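Local coordinates for odorant-binding protein 1d (Locusta migratoria, PDB 4PT1) that probably binds and carries odorant molecules, as a small secreted all-helical member of the PBP/GOBP family, at residues E17-C22 against K48-C53; H34-G39 against E116-V121; I94-A99 against A103-Q108. All blocks are in the same frame, centred on the assembly; numbering follows the deposited sequence.

Contact 1 of 3, residues E17-C22 against K48-C53; sequences EVDHTC and KCYLKC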
# COMPACT_ATOMS: atom_id res chain seq x y z
N GLU A 17 -11.74 5.04 5.47
CA GLU A 17 -12.56 5.34 4.31
C GLU A 17 -12.20 4.50 3.10
O GLU A 17 -13.07 3.86 2.50
CB GLU A 17 -12.42 6.81 3.97
CG GLU A 17 -13.19 7.27 2.74
CD GLU A 17 -12.84 8.69 2.34
OE1 GLU A 17 -12.18 9.40 3.13
OE2 GLU A 17 -13.20 9.10 1.23
N VAL A 18 -10.91 4.49 2.76
CA VAL A 18 -10.44 3.77 1.57
C VAL A 18 -10.50 2.26 1.79
O VAL A 18 -10.85 1.53 0.89
CB VAL A 18 -9.06 4.29 1.08
CG1 VAL A 18 -8.54 3.49 -0.11
CG2 VAL A 18 -9.19 5.74 0.66
N ASP A 19 -10.23 1.80 3.01
CA ASP A 19 -10.40 0.38 3.31
C ASP A 19 -11.86 -0.05 3.14
O ASP A 19 -12.17 -1.12 2.60
CB ASP A 19 -9.92 0.06 4.73
CG ASP A 19 -10.30 -1.33 5.15
OD1 ASP A 19 -9.67 -2.28 4.63
OD2 ASP A 19 -11.21 -1.48 6.00
N HIS A 20 -12.78 0.80 3.61
CA HIS A 20 -14.20 0.47 3.46
C HIS A 20 -14.58 0.24 2.01
O HIS A 20 -15.15 -0.80 1.68
CB HIS A 20 -15.05 1.54 4.09
CG HIS A 20 -16.52 1.26 3.99
ND1 HIS A 20 -17.15 0.46 4.86
CD2 HIS A 20 -17.46 1.65 3.05
CE1 HIS A 20 -18.44 0.36 4.51
NE2 HIS A 20 -18.64 1.10 3.42
N THR A 21 -14.20 1.16 1.12
CA THR A 21 -14.62 1.04 -0.28
C THR A 21 -13.87 -0.12 -0.94
O THR A 21 -14.46 -0.91 -1.67
CB THR A 21 -14.38 2.35 -1.07
OG1 THR A 21 -13.02 2.71 -0.97
CG2 THR A 21 -15.18 3.49 -0.50
N CYS A 22 -12.59 -0.24 -0.67
CA CYS A 22 -11.79 -1.26 -1.35
C CYS A 22 -12.04 -2.70 -0.89
O CYS A 22 -11.97 -3.64 -1.69
CB CYS A 22 -10.31 -0.93 -1.25
SG CYS A 22 -9.85 0.53 -2.23
N LYS A 48 -4.40 -8.87 -3.77
CA LYS A 48 -3.69 -8.06 -4.78
C LYS A 48 -4.56 -6.91 -5.33
O LYS A 48 -4.10 -5.77 -5.50
CB LYS A 48 -3.21 -8.95 -5.92
CG LYS A 48 -2.33 -10.09 -5.42
CD LYS A 48 -1.61 -10.78 -6.55
CE LYS A 48 -0.82 -11.97 -6.04
NZ LYS A 48 -0.40 -12.87 -7.14
N CYS A 49 -5.82 -7.21 -5.60
CA CYS A 49 -6.71 -6.20 -6.14
C CYS A 49 -7.09 -5.18 -5.07
O CYS A 49 -7.36 -4.04 -5.40
CB CYS A 49 -7.94 -6.85 -6.78
SG CYS A 49 -7.56 -7.70 -8.34
N TYR A 50 -7.04 -5.57 -3.80
CA TYR A 50 -7.18 -4.63 -2.70
C TYR A 50 -6.02 -3.61 -2.67
O TYR A 50 -6.26 -2.40 -2.55
CB TYR A 50 -7.27 -5.39 -1.38
CG TYR A 50 -7.31 -4.50 -0.17
CD1 TYR A 50 -8.52 -3.95 0.27
CD2 TYR A 50 -6.17 -4.24 0.56
CE1 TYR A 50 -8.57 -3.16 1.39
CE2 TYR A 50 -6.20 -3.43 1.69
CZ TYR A 50 -7.40 -2.90 2.09
OH TYR A 50 -7.42 -2.13 3.20
N LEU A 51 -4.77 -4.07 -2.79
CA LEU A 51 -3.61 -3.17 -2.95
C LEU A 51 -3.80 -2.23 -4.14
O LEU A 51 -3.60 -1.00 -4.04
CB LEU A 51 -2.30 -3.96 -3.13
CG LEU A 51 -1.86 -4.80 -1.91
CD1 LEU A 51 -0.59 -5.57 -2.25
CD2 LEU A 51 -1.67 -3.95 -0.65
N LYS A 52 -4.21 -2.81 -5.27
CA LYS A 52 -4.49 -2.02 -6.48
C LYS A 52 -5.55 -0.96 -6.19
O LYS A 52 -5.40 0.20 -6.58
CB LYS A 52 -4.88 -2.95 -7.64
CG LYS A 52 -5.29 -2.27 -8.93
CD LYS A 52 -6.78 -2.09 -9.05
CE LYS A 52 -7.14 -1.72 -10.48
NZ LYS A 52 -8.59 -1.50 -10.59
N CYS A 53 -6.60 -1.34 -5.49
CA CYS A 53 -7.70 -0.42 -5.23
C CYS A 53 -7.25 0.77 -4.39
O CYS A 53 -7.64 1.89 -4.67
CB CYS A 53 -8.85 -1.17 -4.54
SG CYS A 53 -10.26 -0.14 -4.14

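Contact 2 of 3, residues H34-G39 against E116-V121; sequences HRYAEG and ELYSLV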
# COMPACT_ATOMS: atom_id res chain seq x y z
N HIS A 34 -4.76 -7.55 8.40
CA HIS A 34 -3.89 -7.46 9.59
C HIS A 34 -2.89 -8.56 9.59
O HIS A 34 -1.79 -8.38 10.14
CB HIS A 34 -4.58 -7.35 10.96
CG HIS A 34 -5.78 -8.23 11.13
ND1 HIS A 34 -5.79 -9.52 10.77
CD2 HIS A 34 -7.03 -7.96 11.69
CE1 HIS A 34 -7.00 -10.04 11.05
NE2 HIS A 34 -7.74 -9.08 11.62
N ARG A 35 -3.19 -9.67 8.94
CA ARG A 35 -2.20 -10.76 8.78
C ARG A 35 -1.10 -10.43 7.82
O ARG A 35 0.04 -10.88 7.98
CB ARG A 35 -2.86 -12.03 8.31
N TYR A 36 -1.43 -9.68 6.78
CA TYR A 36 -0.40 -9.17 5.89
C TYR A 36 0.45 -8.16 6.64
O TYR A 36 1.66 -8.14 6.47
CB TYR A 36 -1.03 -8.53 4.67
CG TYR A 36 -0.06 -7.94 3.70
CD1 TYR A 36 0.64 -8.73 2.81
CD2 TYR A 36 0.13 -6.57 3.66
CE1 TYR A 36 1.50 -8.19 1.90
CE2 TYR A 36 1.01 -6.01 2.75
CZ TYR A 36 1.68 -6.81 1.88
OH TYR A 36 2.56 -6.26 0.98
N ALA A 37 -0.19 -7.31 7.46
CA ALA A 37 0.55 -6.34 8.27
C ALA A 37 1.52 -7.09 9.19
O ALA A 37 2.74 -6.80 9.21
CB ALA A 37 -0.41 -5.48 9.08
N GLU A 38 0.99 -8.11 9.88
CA GLU A 38 1.78 -8.94 10.78
C GLU A 38 2.76 -9.87 10.03
O GLU A 38 3.21 -10.88 10.57
CB GLU A 38 0.86 -9.78 11.70
N GLY A 39 3.07 -9.53 8.77
CA GLY A 39 4.16 -10.19 8.01
C GLY A 39 3.81 -11.48 7.28
O GLY A 39 4.62 -12.00 6.48
N GLU A 116 12.05 -2.95 7.04
CA GLU A 116 11.65 -2.38 8.33
C GLU A 116 10.70 -1.19 8.11
O GLU A 116 9.73 -1.04 8.83
CB GLU A 116 12.87 -1.96 9.17
CG GLU A 116 13.84 -3.09 9.53
CD GLU A 116 13.14 -4.40 9.89
OE1 GLU A 116 13.30 -4.87 11.04
N LEU A 117 10.98 -0.36 7.11
CA LEU A 117 10.12 0.80 6.82
C LEU A 117 8.75 0.30 6.33
O LEU A 117 7.72 0.79 6.74
CB LEU A 117 10.78 1.68 5.75
CG LEU A 117 10.16 3.05 5.52
CD1 LEU A 117 10.41 3.96 6.71
CD2 LEU A 117 10.71 3.69 4.24
N TYR A 118 8.77 -0.68 5.44
CA TYR A 118 7.52 -1.20 4.87
C TYR A 118 6.66 -1.84 5.97
O TYR A 118 5.46 -1.58 6.05
CB TYR A 118 7.83 -2.21 3.76
CG TYR A 118 6.57 -2.65 3.01
CD1 TYR A 118 5.89 -1.76 2.18
CD2 TYR A 118 6.04 -3.93 3.17
CE1 TYR A 118 4.73 -2.13 1.52
CE2 TYR A 118 4.88 -4.31 2.51
CZ TYR A 118 4.23 -3.40 1.68
OH TYR A 118 3.07 -3.76 1.02
N SER A 119 7.29 -2.63 6.83
CA SER A 119 6.58 -3.23 7.97
C SER A 119 5.96 -2.16 8.83
O SER A 119 4.83 -2.27 9.29
CB SER A 119 7.55 -4.07 8.81
OG SER A 119 7.00 -4.31 10.10
N LEU A 120 6.70 -1.08 9.05
CA LEU A 120 6.22 0.06 9.82
C LEU A 120 4.94 0.70 9.26
O LEU A 120 3.98 1.02 10.00
CB LEU A 120 7.33 1.12 9.87
CG LEU A 120 7.20 2.15 10.96
CD1 LEU A 120 8.23 1.78 12.02
CD2 LEU A 120 7.42 3.57 10.46
N VAL A 121 4.94 0.90 7.95
CA VAL A 121 3.82 1.54 7.26
C VAL A 121 2.56 0.65 7.26
O VAL A 121 1.46 1.11 7.63
CB VAL A 121 4.24 1.92 5.81
CG1 VAL A 121 3.03 2.23 4.94
CG2 VAL A 121 5.19 3.11 5.85

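Contact 3 of 3, residues I94-A99 against A103-Q108; sequences INHDEA and AYQIHQ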
# COMPACT_ATOMS: atom_id res chain seq x y z
N ILE A 94 8.45 -0.98 -11.98
CA ILE A 94 7.76 -2.25 -11.86
C ILE A 94 6.44 -2.11 -12.63
O ILE A 94 5.74 -1.08 -12.52
CB ILE A 94 7.50 -2.63 -10.39
CG1 ILE A 94 8.81 -2.77 -9.61
CG2 ILE A 94 6.72 -3.95 -10.28
CD1 ILE A 94 9.59 -4.04 -9.93
N ASN A 95 6.13 -3.12 -13.42
CA ASN A 95 4.90 -3.17 -14.22
C ASN A 95 4.68 -4.64 -14.57
O ASN A 95 5.51 -5.22 -15.23
CB ASN A 95 5.04 -2.31 -15.49
CG ASN A 95 4.19 -1.05 -15.45
ND2 ASN A 95 2.86 -1.22 -15.46
N HIS A 96 3.60 -5.25 -14.08
CA HIS A 96 3.33 -6.69 -14.32
C HIS A 96 2.29 -6.86 -15.40
O HIS A 96 1.89 -5.90 -16.02
CB HIS A 96 2.96 -7.41 -13.01
CG HIS A 96 4.15 -8.01 -12.28
ND1 HIS A 96 4.92 -7.29 -11.42
CD2 HIS A 96 4.70 -9.30 -12.32
CE1 HIS A 96 5.91 -8.07 -10.95
NE2 HIS A 96 5.78 -9.30 -11.50
N ASP A 97 1.88 -8.10 -15.66
CA ASP A 97 0.93 -8.39 -16.76
C ASP A 97 -0.50 -7.92 -16.51
O ASP A 97 -1.32 -7.99 -17.41
CB ASP A 97 0.89 -9.89 -17.06
N GLU A 98 -0.81 -7.45 -15.31
CA GLU A 98 -2.20 -7.20 -14.96
C GLU A 98 -2.25 -6.19 -13.83
O GLU A 98 -1.44 -6.29 -12.92
CB GLU A 98 -2.83 -8.53 -14.56
CG GLU A 98 -4.27 -8.46 -14.08
CD GLU A 98 -4.39 -8.42 -12.57
OE1 GLU A 98 -5.24 -7.66 -12.07
OE2 GLU A 98 -3.63 -9.13 -11.89
N ALA A 99 -3.18 -5.24 -13.89
CA ALA A 99 -3.24 -4.13 -12.91
C ALA A 99 -3.08 -4.57 -11.45
O ALA A 99 -2.29 -3.95 -10.72
CB ALA A 99 -4.50 -3.30 -13.08
N ALA A 103 0.27 -3.79 -8.90
CA ALA A 103 0.20 -3.19 -7.56
C ALA A 103 0.87 -4.08 -6.51
O ALA A 103 1.69 -3.60 -5.73
CB ALA A 103 -1.24 -2.89 -7.16
N TYR A 104 0.54 -5.37 -6.51
CA TYR A 104 1.01 -6.29 -5.44
C TYR A 104 2.54 -6.38 -5.41
O TYR A 104 3.16 -6.42 -4.34
CB TYR A 104 0.33 -7.68 -5.55
CG TYR A 104 0.84 -8.74 -4.56
CD1 TYR A 104 0.35 -8.82 -3.25
CD2 TYR A 104 1.80 -9.65 -4.94
CE1 TYR A 104 0.81 -9.79 -2.36
CE2 TYR A 104 2.29 -10.62 -4.06
CZ TYR A 104 1.79 -10.69 -2.77
OH TYR A 104 2.26 -11.66 -1.88
N GLN A 105 3.15 -6.38 -6.59
CA GLN A 105 4.59 -6.50 -6.74
C GLN A 105 5.33 -5.17 -6.72
O GLN A 105 6.53 -5.16 -6.44
CB GLN A 105 4.91 -7.24 -8.04
CG GLN A 105 4.30 -8.64 -8.15
CD GLN A 105 4.88 -9.67 -7.18
OE1 GLN A 105 5.87 -9.42 -6.50
NE2 GLN A 105 4.25 -10.83 -7.11
N ILE A 106 4.66 -4.04 -7.02
CA ILE A 106 5.23 -2.74 -6.65
C ILE A 106 5.41 -2.79 -5.13
O ILE A 106 6.46 -2.44 -4.61
CB ILE A 106 4.34 -1.53 -7.09
CG1 ILE A 106 4.46 -1.24 -8.60
CG2 ILE A 106 4.77 -0.27 -6.31
CD1 ILE A 106 3.44 -0.25 -9.14
N HIS A 107 4.40 -3.30 -4.42
CA HIS A 107 4.45 -3.47 -2.98
C HIS A 107 5.47 -4.47 -2.48
O HIS A 107 6.12 -4.22 -1.48
CB HIS A 107 3.07 -3.77 -2.45
CG HIS A 107 2.30 -2.53 -2.10
ND1 HIS A 107 2.23 -2.05 -0.84
CD2 HIS A 107 1.61 -1.63 -2.92
CE1 HIS A 107 1.49 -0.92 -0.85
NE2 HIS A 107 1.12 -0.67 -2.13
N GLN A 108 5.64 -5.59 -3.18
CA GLN A 108 6.69 -6.52 -2.79
C GLN A 108 8.07 -5.89 -3.03
O GLN A 108 8.96 -6.13 -2.24
CB GLN A 108 6.55 -7.87 -3.48
CG GLN A 108 5.25 -8.62 -3.17
CD GLN A 108 4.66 -8.31 -1.81
OE1 GLN A 108 3.72 -7.52 -1.68
NE2 GLN A 108 5.21 -8.94 -0.77

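Contact 1 of 3, residues E17-C22 against K48-C53
Asp19 OD1 is gripped twice: it accepts the proton of Tyr50 OH at 2.7 Å across the contact, and it forms a salt bridge with Arg23 NE one turn further along its own helix. The phenol hydroxyl uses the anti lone pair of OD1, the one directed away from the other carboxylate oxygen. The ring and carboxylate planes are 74° apart, so the two groups are strongly twisted against each other although OD1 lies at the ring edge, near its plane. Neither side chain starts out directly toward the partner helix; in Tyr50 the CG lies anti to the backbone N (chi1 176°), and this carries the phenol across to the acid. On the way the ring passes Cys22, whose CB stands 3.8 Å from Tyr50 CD1.

The second tie is covalent. Cys22 SG and Cys53 SG are bonded at 2.1 Å in a left-handed disulfide. Each cysteine's first side-chain bond is directed toward the partner helix, and their CA atoms, 5.7 Å apart, are the nearest pair of the two segments. The hydrogen bond from Tyr50 OH and the salt bridge to Arg23 NE would probably favour the charged form of the buried carboxylate. A leucine in place of Tyr50 would probably leave Asp19 OD1 with Arg23 but without its bond from the partner helix, and open a gap beside Cys22.

This disulfide is one of three in this PBP/GOBP fold. The short helical segments approach to 9.9 Å between axes at 132°, closer to antiparallel than parallel. Helix 15-26 packs on one side of helix 45-57, while Lys48, Leu51 and Lys52 of the latter touch helix 99-113, to which Cys49 is tied through Cys100.

Contact 2 of 3, residues H34-G39 against E116-V121
Tyr36 OH and Tyr118 OH meet at 2.6 Å, in the hydrogen bond that joins the two segments, one at the end of helix 30-37 and the other near the start of helix 115-129. Either hydroxyl could be the donor. Each oxygen also has a further polar neighbour on helix 99-113: Tyr118 OH is hydrogen-bonded to His107 ND1, and the side-chain amide of Gln108 lies beside Tyr36 OH.

Apolar contact is slight, as the buried surface of 109 Å² indicates. The two phenols come in roughly perpendicular, and each hydroxyl lies at the edge of the other ring, in its plane, so the rings do not stack. Their nearest carbons are Tyr36 CZ and Tyr118 CE2, 4.1 Å apart. In both residues CG is anti to the backbone N (chi1 178° in Tyr36 and -173° in Tyr118), which swings the rings off their helices to converge at the hydroxyl ends. Phe47 meets the Tyr36 ring from outside the pair.

Backbone bonds finish the first helix. Gly39, with its positive phi, is the C-prime residue of a Schellman motif, defined by Gln40 N to Arg35 O and by Gly39 N to Tyr36 O at 3.0 Å. Tyr36 thus lies within this helix end.

Tyr118 also comes within about 4 Å of a bound 2-(2-methoxyethoxy)ethanol, probably from the crystallisation liquor, though such molecules often mark pockets; His107 lines the same site. The order of protons along Tyr36 OH, Tyr118 OH and His107 ND1 is undecided and may depend on the histidine's ionisation.

Contact 3 of 3, residues I94-A99 against A103-Q108
Ile94 lies in the loop between helices 81-90 and 99-113, which folds back along Ile106 and Gln105 before the chain enters the second helix through an N-cap at Glu98. The isoleucine side chains lie alongside, running opposite ways, with Ile94 CB 3.8 Å from Ile106 CG1. The CG2 branch of Ile94 lies over the backbone between Gln105 and Ile106, 3.9 Å from Ile106 N. Ile94 also touches Cys109, the residue that ties this helix to Cys91 by a disulfide, so the packing lies close to one of the three disulfides of the PBP/GOBP fold.

His96 comes next on the contacting side. Gln105 CG sits over one face of its ring, 3.6 Å from the centroid and displaced toward the rim: a CH-pi contact. The carbon is carried there by a Gln105 chain with CG beside the backbone N (chi1 -58°), bent at its next bond so that NE2 reaches Glu101 OE2. The close fit of these two side chains is doubtful in the model, and nothing can be drawn from its tightness. The backbone of the loop is held as well, His96 N bonding to Thr102 OG1 in the first turns of the helix.

Glu98 is the N-cap residue; its carboxylate accepts from Glu101 N through OE2, and from Cys100 N more weakly through OE1, occupying amides that have no carbonyl of a preceding turn to bond. The cap fixes where the helix starts, while the loop packs about two turns further on.

With Ala99 the helical pattern takes over. Its O receives Ala103 N at 3.1 Å, with an N-H...O angle of 167° and the donor tilted 24° out of the carbonyl plane.

The three contacts lie at separate points of one small helical bundle, their centres about 16 Å (contacts 1 and 2), 15 Å (1 and 3) and 18 Å (2 and 3) apart. Along the chain the segments of contacts 1 and 2 alternate, whereas contact 3 follows contact 1 entirely and falls between the two segments of contact 2. Helix 99-113 joins them: Ala103 CB packs on Lys52 CA of contact 1 at 3.4 Å, and contacts 2 and 3 touch through the same helix. Leu51 and His107, from the segments of contacts 1 and 3, belong to the pocket that holds the small molecule, consistent with the odorant binding assigned to the family.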